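Local coordinates for protein pyrroline carboxylate reductase (PDB 2RCY) that binds NADP and, as expected from its family, probably reduces pyrroline-5-carboxylate to proline with NADPH as the hydride donor, at residues Gly13-Gly16 against Ser17-Ala20; Tyr48-Ser51 against Asn52-Ala56; Tyr174-Ile177 against Glu178-Asp182; Asn240-Lys243 against Tyr244-Asn248. All blocks are in the same frame, centred on the assembly; numbering follows the deposited sequence.

Contact 1: Gly13-Gly16 against Ser17-Ala20. With NAP (NADP nicotinamide-adenine-dinucleotide phosphate), chain G.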
loop_
_atom_site.group_PDB
_atom_site.type_symbol
_atom_site.label_atom_id
_atom_site.label_comp_id
_atom_site.label_asym_id
_atom_site.label_seq_id
_atom_site.Cartn_x
_atom_site.Cartn_y
_atom_site.Cartn_z
ATOM N N GLY A 13 -12.888 35.380 -17.781
ATOM C CA GLY A 13 -13.275 34.182 -17.045
ATOM C C GLY A 13 -13.005 34.332 -15.565
ATOM O O GLY A 13 -13.216 35.400 -14.992
ATOM N N GLN A 14 -12.533 33.257 -14.943
ATOM C CA GLN A 14 -12.225 33.281 -13.518
ATOM C C GLN A 14 -10.940 34.046 -13.223
ATOM O O GLN A 14 -10.845 34.736 -12.208
ATOM C CB GLN A 14 -12.158 31.862 -12.949
ATOM C CG GLN A 14 -13.504 31.135 -12.890
ATOM C CD GLN A 14 -14.471 31.715 -11.863
ATOM O OE1 GLN A 14 -14.094 32.525 -11.015
ATOM N NE2 GLN A 14 -15.726 31.291 -11.935
HETATM N N MSE A 15 -9.958 33.925 -14.113
HETATM C CA MSE A 15 -8.698 34.642 -13.955
HETATM C C MSE A 15 -8.751 36.037 -14.572
HETATM O O MSE A 15 -8.214 36.991 -14.004
HETATM C CB MSE A 15 -7.532 33.846 -14.543
HETATM C CG MSE A 15 -6.165 34.398 -14.161
HETATM SE SE MSE A 15 -5.882 34.424 -12.230
HETATM C CE MSE A 15 -5.468 36.312 -12.057
ATOM N N GLY A 16 -9.395 36.144 -15.732
ATOM C CA GLY A 16 -9.550 37.418 -16.429
ATOM C C GLY A 16 -10.220 38.480 -15.578
ATOM O O GLY A 16 -9.714 39.596 -15.466
ATOM N N SER A 17 -11.354 38.124 -14.975
ATOM C CA SER A 17 -12.121 39.044 -14.132
ATOM C C SER A 17 -11.403 39.381 -12.827
ATOM O O SER A 17 -11.456 40.522 -12.365
ATOM C CB SER A 17 -13.511 38.478 -13.836
ATOM O OG SER A 17 -13.422 37.265 -13.111
ATOM N N ALA A 18 -10.735 38.388 -12.240
ATOM C CA ALA A 18 -9.968 38.582 -11.008
ATOM C C ALA A 18 -8.810 39.558 -11.215
ATOM O O ALA A 18 -8.529 40.390 -10.350
ATOM C CB ALA A 18 -9.457 37.250 -10.479
ATOM N N LEU A 19 -8.149 39.451 -12.366
ATOM C CA LEU A 19 -7.054 40.348 -12.721
ATOM C C LEU A 19 -7.573 41.730 -13.106
ATOM O O LEU A 19 -6.992 42.743 -12.720
ATOM C CB LEU A 19 -6.209 39.753 -13.855
ATOM C CG LEU A 19 -4.878 40.435 -14.201
ATOM C CD1 LEU A 19 -3.879 40.334 -13.049
ATOM C CD2 LEU A 19 -4.291 39.840 -15.472
ATOM N N ALA A 20 -8.668 41.757 -13.862
ATOM C CA ALA A 20 -9.274 43.004 -14.322
ATOM C C ALA A 20 -9.758 43.865 -13.158
ATOM O O ALA A 20 -9.461 45.060 -13.101
ATOM C CB ALA A 20 -10.414 42.716 -15.289
HETATM P PA NAP G . -12.239 30.382 -17.962
HETATM O O1A NAP G . -12.905 30.750 -16.660
HETATM O O2A NAP G . -12.848 29.303 -18.825
HETATM O O5B NAP G . -12.049 31.731 -18.821
HETATM C C5B NAP G . -12.097 31.756 -20.245
HETATM C C4B NAP G . -12.981 32.924 -20.663
HETATM O O4B NAP G . -12.692 33.328 -22.003
HETATM C C3B NAP G . -14.456 32.555 -20.610
HETATM O O3B NAP G . -15.124 33.407 -19.674
HETATM C C2B NAP G . -14.987 32.775 -22.014
HETATM O O2B NAP G . -16.238 33.462 -22.009
HETATM C C1B NAP G . -13.912 33.613 -22.694
HETATM N N9A NAP G . -13.752 33.316 -24.143
HETATM C C8A NAP G . -14.047 32.169 -24.776
HETATM N N7A NAP G . -13.757 32.297 -26.090
HETATM C C5A NAP G . -13.269 33.539 -26.278
HETATM C C6A NAP G . -12.808 34.232 -27.393
HETATM N N6A NAP G . -12.792 33.642 -28.613
HETATM N N1A NAP G . -12.372 35.505 -27.249
HETATM C C2A NAP G . -12.381 36.105 -26.047
HETATM N N3A NAP G . -12.821 35.458 -24.957
HETATM C C4A NAP G . -13.268 34.176 -25.046
HETATM O O3 NAP G . -10.710 29.979 -17.666
HETATM P PN NAP G . -9.796 30.813 -16.635
HETATM O O1N NAP G . -9.655 29.995 -15.377
HETATM O O2N NAP G . -10.297 32.236 -16.559
HETATM O O5D NAP G . -8.358 30.810 -17.350
HETATM C C5D NAP G . -8.064 31.619 -18.485
HETATM C C4D NAP G . -6.552 31.658 -18.681
HETATM O O4D NAP G . -5.916 32.172 -17.509
HETATM C C3D NAP G . -5.966 30.275 -18.939
HETATM O O3D NAP G . -5.137 30.343 -20.101
HETATM C C2D NAP G . -5.140 29.948 -17.707
HETATM O O2D NAP G . -3.925 29.266 -18.031
HETATM C C1D NAP G . -4.845 31.312 -17.103
HETATM N N1N NAP G . -4.712 31.282 -15.642
HETATM C C2N NAP G . -5.763 30.970 -14.862
HETATM C C3N NAP G . -5.635 30.952 -13.475
HETATM C C7N NAP G . -6.814 30.614 -12.612
HETATM O O7N NAP G . -7.976 30.261 -13.159
HETATM N N7N NAP G . -6.711 30.683 -11.363
HETATM C C4N NAP G . -4.403 31.259 -12.896
HETATM C C5N NAP G . -3.331 31.578 -13.722
HETATM C C6N NAP G . -3.518 31.582 -15.103
HETATM P P2B NAP G . -17.640 32.692 -21.783
HETATM O O1X NAP G . -18.672 33.690 -22.258
HETATM O O2X NAP G . -17.542 31.445 -22.632
HETATM O O3X NAP G . -17.687 32.430 -20.297
#

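Contact 2: Tyr48-Ser51 against Asn52-Ala56. With NAP (NADP nicotinamide-adenine-dinucleotide phosphate), chain G.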
loop_
_atom_site.group_PDB
_atom_site.type_symbol
_atom_site.label_atom_id
_atom_site.label_comp_id
_atom_site.label_asym_id
_atom_site.label_seq_id
_atom_site.Cartn_x
_atom_site.Cartn_y
_atom_site.Cartn_z
ATOM N N TYR A 48 -17.168 47.123 -22.261
ATOM C CA TYR A 48 -17.285 46.079 -23.276
ATOM C C TYR A 48 -16.873 46.584 -24.656
ATOM O O TYR A 48 -17.156 47.728 -25.023
ATOM C CB TYR A 48 -18.714 45.527 -23.318
ATOM C CG TYR A 48 -18.924 44.401 -24.312
ATOM C CD1 TYR A 48 -18.611 43.082 -23.978
ATOM C CD2 TYR A 48 -19.438 44.653 -25.586
ATOM C CE1 TYR A 48 -18.801 42.045 -24.888
ATOM C CE2 TYR A 48 -19.633 43.623 -26.502
ATOM C CZ TYR A 48 -19.313 42.322 -26.146
ATOM O OH TYR A 48 -19.504 41.300 -27.049
HETATM N N MSE A 49 -16.200 45.720 -25.411
HETATM C CA MSE A 49 -15.820 46.026 -26.784
HETATM C C MSE A 49 -16.309 44.930 -27.728
HETATM O O MSE A 49 -16.438 43.770 -27.329
HETATM C CB MSE A 49 -14.309 46.223 -26.893
HETATM C CG MSE A 49 -13.925 47.366 -27.809
HETATM SE SE MSE A 49 -12.453 48.421 -27.097
HETATM C CE MSE A 49 -12.860 50.106 -27.994
ATOM N N SER A 50 -16.579 45.311 -28.975
ATOM C CA SER A 50 -17.258 44.448 -29.948
ATOM C C SER A 50 -16.507 43.163 -30.315
ATOM O O SER A 50 -17.131 42.123 -30.536
ATOM C CB SER A 50 -17.592 45.243 -31.214
ATOM O OG SER A 50 -18.432 44.499 -32.080
ATOM N N SER A 51 -15.178 43.241 -30.382
ATOM C CA SER A 51 -14.344 42.087 -30.729
ATOM C C SER A 51 -12.928 42.212 -30.162
ATOM O O SER A 51 -12.546 43.269 -29.654
ATOM C CB SER A 51 -14.287 41.902 -32.250
ATOM O OG SER A 51 -13.668 43.009 -32.883
ATOM N N ASN A 52 -12.162 41.125 -30.253
ATOM C CA ASN A 52 -10.755 41.119 -29.853
ATOM C C ASN A 52 -9.889 41.980 -30.767
ATOM O O ASN A 52 -8.914 42.584 -30.317
ATOM C CB ASN A 52 -10.205 39.690 -29.823
ATOM C CG ASN A 52 -10.754 38.868 -28.669
ATOM O OD1 ASN A 52 -11.035 37.681 -28.823
ATOM N ND2 ASN A 52 -10.904 39.495 -27.505
ATOM N N GLU A 53 -10.255 42.024 -32.046
ATOM C CA GLU A 53 -9.537 42.804 -33.056
ATOM C C GLU A 53 -9.678 44.302 -32.811
ATOM O O GLU A 53 -8.700 45.046 -32.899
ATOM C CB GLU A 53 -10.033 42.457 -34.464
ATOM C CG GLU A 53 -9.746 41.023 -34.914
ATOM C CD GLU A 53 -10.849 40.035 -34.552
ATOM O OE1 GLU A 53 -11.634 40.302 -33.615
ATOM O OE2 GLU A 53 -10.930 38.977 -35.212
ATOM N N GLU A 54 -10.901 44.732 -32.508
ATOM C CA GLU A 54 -11.187 46.130 -32.192
ATOM C C GLU A 54 -10.654 46.510 -30.812
ATOM O O GLU A 54 -10.378 47.683 -30.549
ATOM C CB GLU A 54 -12.688 46.407 -32.291
ATOM C CG GLU A 54 -13.189 46.544 -33.725
ATOM C CD GLU A 54 -14.685 46.323 -33.853
ATOM O OE1 GLU A 54 -15.175 45.268 -33.394
ATOM O OE2 GLU A 54 -15.368 47.197 -34.428
ATOM N N LEU A 55 -10.513 45.511 -29.942
ATOM C CA LEU A 55 -9.871 45.686 -28.642
ATOM C C LEU A 55 -8.367 45.894 -28.818
ATOM O O LEU A 55 -7.777 46.752 -28.166
ATOM C CB LEU A 55 -10.150 44.478 -27.738
ATOM C CG LEU A 55 -9.578 44.435 -26.315
ATOM C CD1 LEU A 55 -10.508 43.662 -25.399
ATOM C CD2 LEU A 55 -8.177 43.832 -26.285
ATOM N N ALA A 56 -7.759 45.104 -29.702
ATOM C CA ALA A 56 -6.325 45.188 -29.972
ATOM C C ALA A 56 -5.956 46.457 -30.739
ATOM O O ALA A 56 -4.856 46.987 -30.578
ATOM C CB ALA A 56 -5.849 43.952 -30.726
HETATM P PA NAP G . -12.239 30.382 -17.962
HETATM O O1A NAP G . -12.905 30.750 -16.660
HETATM O O2A NAP G . -12.848 29.303 -18.825
HETATM O O5B NAP G . -12.049 31.731 -18.821
HETATM C C5B NAP G . -12.097 31.756 -20.245
HETATM C C4B NAP G . -12.981 32.924 -20.663
HETATM O O4B NAP G . -12.692 33.328 -22.003
HETATM C C3B NAP G . -14.456 32.555 -20.610
HETATM O O3B NAP G . -15.124 33.407 -19.674
HETATM C C2B NAP G . -14.987 32.775 -22.014
HETATM O O2B NAP G . -16.238 33.462 -22.009
HETATM C C1B NAP G . -13.912 33.613 -22.694
HETATM N N9A NAP G . -13.752 33.316 -24.143
HETATM C C8A NAP G . -14.047 32.169 -24.776
HETATM N N7A NAP G . -13.757 32.297 -26.090
HETATM C C5A NAP G . -13.269 33.539 -26.278
HETATM C C6A NAP G . -12.808 34.232 -27.393
HETATM N N6A NAP G . -12.792 33.642 -28.613
HETATM N N1A NAP G . -12.372 35.505 -27.249
HETATM C C2A NAP G . -12.381 36.105 -26.047
HETATM N N3A NAP G . -12.821 35.458 -24.957
HETATM C C4A NAP G . -13.268 34.176 -25.046
HETATM O O3 NAP G . -10.710 29.979 -17.666
HETATM P PN NAP G . -9.796 30.813 -16.635
HETATM O O1N NAP G . -9.655 29.995 -15.377
HETATM O O2N NAP G . -10.297 32.236 -16.559
HETATM O O5D NAP G . -8.358 30.810 -17.350
HETATM C C5D NAP G . -8.064 31.619 -18.485
HETATM C C4D NAP G . -6.552 31.658 -18.681
HETATM O O4D NAP G . -5.916 32.172 -17.509
HETATM C C3D NAP G . -5.966 30.275 -18.939
HETATM O O3D NAP G . -5.137 30.343 -20.101
HETATM C C2D NAP G . -5.140 29.948 -17.707
HETATM O O2D NAP G . -3.925 29.266 -18.031
HETATM C C1D NAP G . -4.845 31.312 -17.103
HETATM N N1N NAP G . -4.712 31.282 -15.642
HETATM C C2N NAP G . -5.763 30.970 -14.862
HETATM C C3N NAP G . -5.635 30.952 -13.475
HETATM C C7N NAP G . -6.814 30.614 -12.612
HETATM O O7N NAP G . -7.976 30.261 -13.159
HETATM N N7N NAP G . -6.711 30.683 -11.363
HETATM C C4N NAP G . -4.403 31.259 -12.896
HETATM C C5N NAP G . -3.331 31.578 -13.722
HETATM C C6N NAP G . -3.518 31.582 -15.103
HETATM P P2B NAP G . -17.640 32.692 -21.783
HETATM O O1X NAP G . -18.672 33.690 -22.258
HETATM O O2X NAP G . -17.542 31.445 -22.632
HETATM O O3X NAP G . -17.687 32.430 -20.297
#

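Contact 3: Tyr174-Ile177 against Glu178-Asp182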
loop_
_atom_site.group_PDB
_atom_site.type_symbol
_atom_site.label_atom_id
_atom_site.label_comp_id
_atom_site.label_asym_id
_atom_site.label_seq_id
_atom_site.Cartn_x
_atom_site.Cartn_y
_atom_site.Cartn_z
ATOM N N TYR A 174 -6.243 26.518 -0.512
ATOM C CA TYR A 174 -7.695 26.397 -0.336
ATOM C C TYR A 174 -8.093 25.019 0.182
ATOM O O TYR A 174 -8.934 24.913 1.076
ATOM C CB TYR A 174 -8.453 26.686 -1.639
ATOM C CG TYR A 174 -8.459 28.135 -2.086
ATOM C CD1 TYR A 174 -8.585 29.181 -1.166
ATOM C CD2 TYR A 174 -8.370 28.459 -3.439
ATOM C CE1 TYR A 174 -8.600 30.510 -1.587
ATOM C CE2 TYR A 174 -8.385 29.779 -3.869
ATOM C CZ TYR A 174 -8.499 30.799 -2.941
ATOM O OH TYR A 174 -8.515 32.102 -3.378
ATOM N N LEU A 175 -7.489 23.972 -0.382
ATOM C CA LEU A 175 -7.772 22.596 0.025
ATOM C C LEU A 175 -7.203 22.290 1.409
ATOM O O LEU A 175 -7.822 21.567 2.189
ATOM C CB LEU A 175 -7.249 21.595 -1.016
ATOM C CG LEU A 175 -7.619 20.114 -0.845
ATOM C CD1 LEU A 175 -9.125 19.885 -0.919
ATOM C CD2 LEU A 175 -6.908 19.263 -1.879
ATOM N N PHE A 176 -6.026 22.839 1.700
ATOM C CA PHE A 176 -5.416 22.766 3.027
ATOM C C PHE A 176 -6.364 23.370 4.068
ATOM O O PHE A 176 -6.693 22.722 5.063
ATOM C CB PHE A 176 -4.069 23.500 3.014
ATOM C CG PHE A 176 -3.242 23.316 4.259
ATOM C CD1 PHE A 176 -2.767 22.061 4.624
ATOM C CD2 PHE A 176 -2.899 24.414 5.043
ATOM C CE1 PHE A 176 -1.988 21.897 5.766
ATOM C CE2 PHE A 176 -2.116 24.261 6.185
ATOM C CZ PHE A 176 -1.662 22.997 6.548
ATOM N N ILE A 177 -6.817 24.597 3.804
ATOM C CA ILE A 177 -7.797 25.297 4.644
ATOM C C ILE A 177 -9.089 24.489 4.761
ATOM O O ILE A 177 -9.646 24.354 5.852
ATOM C CB ILE A 177 -8.101 26.725 4.098
ATOM C CG1 ILE A 177 -6.841 27.599 4.145
ATOM C CG2 ILE A 177 -9.237 27.391 4.879
ATOM C CD1 ILE A 177 -6.895 28.837 3.259
ATOM N N GLU A 178 -9.544 23.950 3.631
ATOM C CA GLU A 178 -10.735 23.103 3.568
ATOM C C GLU A 178 -10.611 21.868 4.465
ATOM O O GLU A 178 -11.546 21.532 5.193
ATOM C CB GLU A 178 -10.995 22.683 2.119
ATOM C CG GLU A 178 -12.265 21.875 1.882
ATOM C CD GLU A 178 -12.353 21.326 0.464
ATOM O OE1 GLU A 178 -11.875 22.000 -0.475
ATOM O OE2 GLU A 178 -12.909 20.221 0.286
ATOM N N SER A 179 -9.455 21.210 4.409
ATOM C CA SER A 179 -9.205 19.983 5.170
ATOM C C SER A 179 -9.107 20.236 6.674
ATOM O O SER A 179 -9.579 19.431 7.477
ATOM C CB SER A 179 -7.927 19.297 4.678
ATOM O OG SER A 179 -7.907 19.199 3.268
ATOM N N LEU A 180 -8.488 21.355 7.045
ATOM C CA LEU A 180 -8.330 21.725 8.450
ATOM C C LEU A 180 -9.673 22.032 9.113
ATOM O O LEU A 180 -9.917 21.615 10.248
ATOM C CB LEU A 180 -7.369 22.908 8.595
ATOM C CG LEU A 180 -5.871 22.647 8.411
ATOM C CD1 LEU A 180 -5.149 23.941 8.095
ATOM C CD2 LEU A 180 -5.261 21.974 9.636
ATOM N N ILE A 181 -10.536 22.752 8.394
ATOM C CA ILE A 181 -11.892 23.060 8.865
ATOM C C ILE A 181 -12.713 21.780 9.068
ATOM O O ILE A 181 -13.358 21.614 10.105
ATOM C CB ILE A 181 -12.627 24.046 7.909
ATOM C CG1 ILE A 181 -11.926 25.412 7.908
ATOM C CG2 ILE A 181 -14.101 24.203 8.304
ATOM C CD1 ILE A 181 -12.326 26.331 6.757
ATOM N N ASP A 182 -12.662 20.877 8.088
ATOM C CA ASP A 182 -13.367 19.594 8.155
ATOM C C ASP A 182 -12.945 18.738 9.346
ATOM O O ASP A 182 -13.779 18.076 9.968
ATOM C CB ASP A 182 -13.183 18.807 6.854
ATOM C CG ASP A 182 -14.138 19.248 5.768
ATOM O OD1 ASP A 182 -15.173 19.868 6.089
ATOM O OD2 ASP A 182 -13.859 18.972 4.587
#

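Contact 4: Asn240-Lys243 against Tyr244-Asn248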
loop_
_atom_site.group_PDB
_atom_site.type_symbol
_atom_site.label_atom_id
_atom_site.label_comp_id
_atom_site.label_asym_id
_atom_site.label_seq_id
_atom_site.Cartn_x
_atom_site.Cartn_y
_atom_site.Cartn_z
ATOM N N ASN A 240 1.873 9.475 6.621
ATOM C CA ASN A 240 1.081 9.561 5.404
ATOM C C ASN A 240 1.751 10.376 4.294
ATOM O O ASN A 240 1.090 10.803 3.344
ATOM C CB ASN A 240 -0.314 10.110 5.724
ATOM C CG ASN A 240 -1.107 9.198 6.647
ATOM O OD1 ASN A 240 -0.969 7.976 6.604
ATOM N ND2 ASN A 240 -1.951 9.791 7.481
ATOM N N SER A 241 3.065 10.575 4.424
ATOM C CA SER A 241 3.889 11.251 3.417
ATOM C C SER A 241 3.323 12.602 2.981
ATOM O O SER A 241 3.156 12.858 1.786
ATOM C CB SER A 241 4.108 10.347 2.195
ATOM O OG SER A 241 4.699 9.118 2.565
ATOM N N PHE A 242 3.033 13.459 3.959
ATOM C CA PHE A 242 2.478 14.791 3.702
ATOM C C PHE A 242 3.392 15.619 2.802
ATOM O O PHE A 242 2.928 16.240 1.846
ATOM C CB PHE A 242 2.214 15.516 5.025
ATOM C CG PHE A 242 1.705 16.921 4.866
ATOM C CD1 PHE A 242 0.381 17.162 4.520
ATOM C CD2 PHE A 242 2.547 18.006 5.088
ATOM C CE1 PHE A 242 -0.092 18.463 4.384
ATOM C CE2 PHE A 242 2.084 19.310 4.955
ATOM C CZ PHE A 242 0.762 19.538 4.602
ATOM N N LYS A 243 4.685 15.613 3.118
ATOM C CA LYS A 243 5.694 16.339 2.350
ATOM C C LYS A 243 5.731 15.893 0.889
ATOM O O LYS A 243 5.637 16.724 -0.016
ATOM C CB LYS A 243 7.072 16.169 2.993
ATOM C CG LYS A 243 8.135 17.109 2.456
ATOM C CD LYS A 243 9.342 17.120 3.367
ATOM C CE LYS A 243 10.033 18.459 3.334
ATOM N NZ LYS A 243 11.356 18.405 4.002
ATOM N N TYR A 244 5.857 14.584 0.673
ATOM C CA TYR A 244 5.880 14.014 -0.670
ATOM C C TYR A 244 4.599 14.310 -1.447
ATOM O O TYR A 244 4.651 14.604 -2.642
ATOM C CB TYR A 244 6.129 12.502 -0.624
ATOM C CG TYR A 244 5.903 11.821 -1.956
ATOM C CD1 TYR A 244 6.822 11.959 -2.996
ATOM C CD2 TYR A 244 4.760 11.053 -2.182
ATOM C CE1 TYR A 244 6.614 11.344 -4.224
ATOM C CE2 TYR A 244 4.544 10.434 -3.409
ATOM C CZ TYR A 244 5.475 10.586 -4.425
ATOM O OH TYR A 244 5.272 9.975 -5.641
ATOM N N THR A 245 3.461 14.221 -0.762
ATOM C CA THR A 245 2.154 14.504 -1.354
ATOM C C THR A 245 2.113 15.908 -1.956
ATOM O O THR A 245 1.679 16.087 -3.094
ATOM C CB THR A 245 1.020 14.316 -0.314
ATOM O OG1 THR A 245 0.953 12.939 0.068
ATOM C CG2 THR A 245 -0.331 14.743 -0.872
ATOM N N VAL A 246 2.585 16.889 -1.187
ATOM C CA VAL A 246 2.637 18.279 -1.625
ATOM C C VAL A 246 3.633 18.450 -2.779
ATOM O O VAL A 246 3.306 19.056 -3.801
ATOM C CB VAL A 246 2.987 19.233 -0.447
ATOM C CG1 VAL A 246 3.131 20.673 -0.929
ATOM C CG2 VAL A 246 1.929 19.147 0.646
HETATM N N MSE A 247 4.833 17.897 -2.607
HETATM C CA MSE A 247 5.897 17.973 -3.613
HETATM C C MSE A 247 5.501 17.321 -4.938
HETATM O O MSE A 247 5.807 17.847 -6.011
HETATM C CB MSE A 247 7.185 17.333 -3.088
HETATM C CG MSE A 247 7.867 18.099 -1.964
HETATM SE SE MSE A 247 9.582 17.307 -1.481
HETATM C CE MSE A 247 10.585 17.787 -3.085
ATOM N N ASN A 248 4.827 16.177 -4.847
ATOM C CA ASN A 248 4.340 15.442 -6.012
ATOM C C ASN A 248 3.249 16.199 -6.765
ATOM O O ASN A 248 3.200 16.163 -7.994
ATOM C CB ASN A 248 3.838 14.055 -5.592
ATOM C CG ASN A 248 3.473 13.174 -6.774
ATOM O OD1 ASN A 248 2.329 12.742 -6.905
ATOM N ND2 ASN A 248 4.443 12.902 -7.639
#

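Contact 1: Gly13-Gly16 against Ser17-Ala20
M15 and L19 meet one turn apart at the start of helix 14-26, the first helix of the Rossmann fold, where the glycine-rich loop, whose G13 and G16 fit the GxGxxG pattern, turns from strand 7-10 to receive the NADP diphosphate. The M15 side chain, a selenomethionine, can be followed outward. CG stands anti to the backbone N (chi1 -168°), which lays the chain over one face of the nicotinamide ring: CB lies 3.4 Å from C2N of NADP, CG passes the same carbon and C3N, and SE comes to 3.6 Å from C4N. Bends at chi2 and chi3 keep SE over the ring and swing CE away to CB of L19, 4.0 Å off. A long, flexible, apolar residue suits a place that must touch both ring and helix. Its backbone N gives an almost straight bond to O2N of NADP, and Q14 N donates to O1A, both near the helix's positive end. G13, with no side chain, lets its CA come within 3.3 Å of O5B. S17 holds the turn: its backbone N donates to G13 O from well above the carbonyl plane, while its hydroxyl OG reaches the same G13 O at 2.7 Å, almost head-on (C=O...OG angle 162°).

Contact 2: Tyr48-Ser51 against Asn52-Ala56
The hydroxyl of S51 works in both directions at once: OG accepts a bond from the backbone N of E54 and donates to the carboxylate of that same residue. S51 is the N-cap of helix 52-58, within the Rossmann-fold half that binds NADP, and the first bond is its capping bond. OG sits between the backbone N and the carbonyl carbon of its own residue (chi1 64°), the position from which it meets E54 N almost straight at 3.3 Å, a rather long bond. Serine is well suited here, being short enough for its hydroxyl to reach forward to the amide of the first turn and able both to accept and to donate. E54 turns its side chain back toward the cap, and its OE1 takes the hydroxyl on the anti side at 2.8 Å, close to the carboxylate plane. An acid at this end probably also gains from the positive end of the helix dipole. E53 OE1 approaches S51 CB at 3.4 Å, bringing a second carboxylate near the same helix start. The backbone completes the turn through L55 N to S51 O. N52, the first residue beyond the cap, lies beside the adenine of NADP and packs on V74 and I78. On the other flank M49, a selenomethionine that also touches F35, points at the helix, with SE 4.1 Å from CA of L55.

Contact 3: Tyr174-Ile177 against Glu178-Asp182
S179 OG and S179 N both donate to the carbonyl O of L175, at 2.6 Å and 2.8 Å, reaching it from opposite faces of the carbonyl plane. With OG beside its own backbone N (chi1 -48°), the serine hydroxyl folds back onto the preceding turn of helix 169-186, and a buried polar group is satisfied without leaving the helix. The regular backbone ladder continues on both sides, from E178 N to Y174 O and from I181 N to I177 O. E178 has a fully extended chain that crosses L175 at an angle, its OE1 lying 3.5 Å from L175 CD1; the carboxylate itself is engaged by the second subunit, with K220 there bridging to OE1 and K243 to OE2. Further out comes the hydrocarbon packing. L180 CD1 sits over one face of the F176 ring, 3.9 Å from its centroid and displaced toward the rim, in a CH-pi contact. The F176 ring also stacks on F176 of the second subunit. On another side of the helix, I177 and I181 run side by side in the same direction, CG2 of the first 3.8 Å from CD1 of the second. These branched chains pack on V198, I202 and S194 of helix 191-211 in their own chain, while F176 serves both L180 and the second subunit. For E178, a buried acid between two lysines of another chain, the surroundings would be expected to favour the charged carboxylate and to help hold the two subunits together.

Contact 4: Asn240-Lys243 against Tyr244-Asn248
T245 grips the carbonyl O of S241 twice, through its backbone N at 2.9 Å and through OG1 at 2.8 Å, at the first turn of helix 242-260, which starts straight after the Schellman motif ending helix 229-239 in the helical dimerisation region. The amide lies only modestly tilted from the carbonyl plane, whereas the hydroxyl comes from well above it. OG1 stands beside its own backbone N (chi1 -65°), which is what lets a threonine reach back one turn. Next to this pair, F242 and V246 lie side by side: V246 CG2 hangs over one face of the F242 ring, 4.2 Å from its centroid and only 14° off the ring normal, a CH-pi contact suited to a beta-branched residue with a methyl to spare. K243 and M247, a selenomethionine, likewise run together, with CG of the lysine 4.2 Å from SE. Beyond CG the extended lysine chain carries NZ to the second subunit, where D182 joins E178 in pairing with it; its apolar part runs along the helix surface and its charge serves the interface. The end of helix 229-239 probably sets the direction of this turn. S241, with positive phi, is the C-prime residue of the Schellman motif: its N bonds to E238 O, and F242 N to L237 O. The same residue is the N-cap of the new helix, although its side chain makes no capping bond and OG instead pairs with S241 of the third subunit. Across this turn, S241 CB touches CB of Y244 at 4.1 Å.

None of the four contacts closes a long loop; each joins neighbouring turns, and along the chain they follow in series without nesting or crossing. Contact 1 starts the first helix of the Rossmann fold, and contact 2 starts helix 52-58 after strand 47-48. Their centres are about 17 Å apart and the two contacts do not touch, yet both meet the same NADP, one at the diphosphate and nicotinamide, the other at the adenine. Contacts 3 and 4 belong to the helical dimerisation region, about 16 Å apart between centres, and meet where F176 CE1 packs 3.8 Å from F242 CZ. Both also touch the second subunit, tying this region into the assembly.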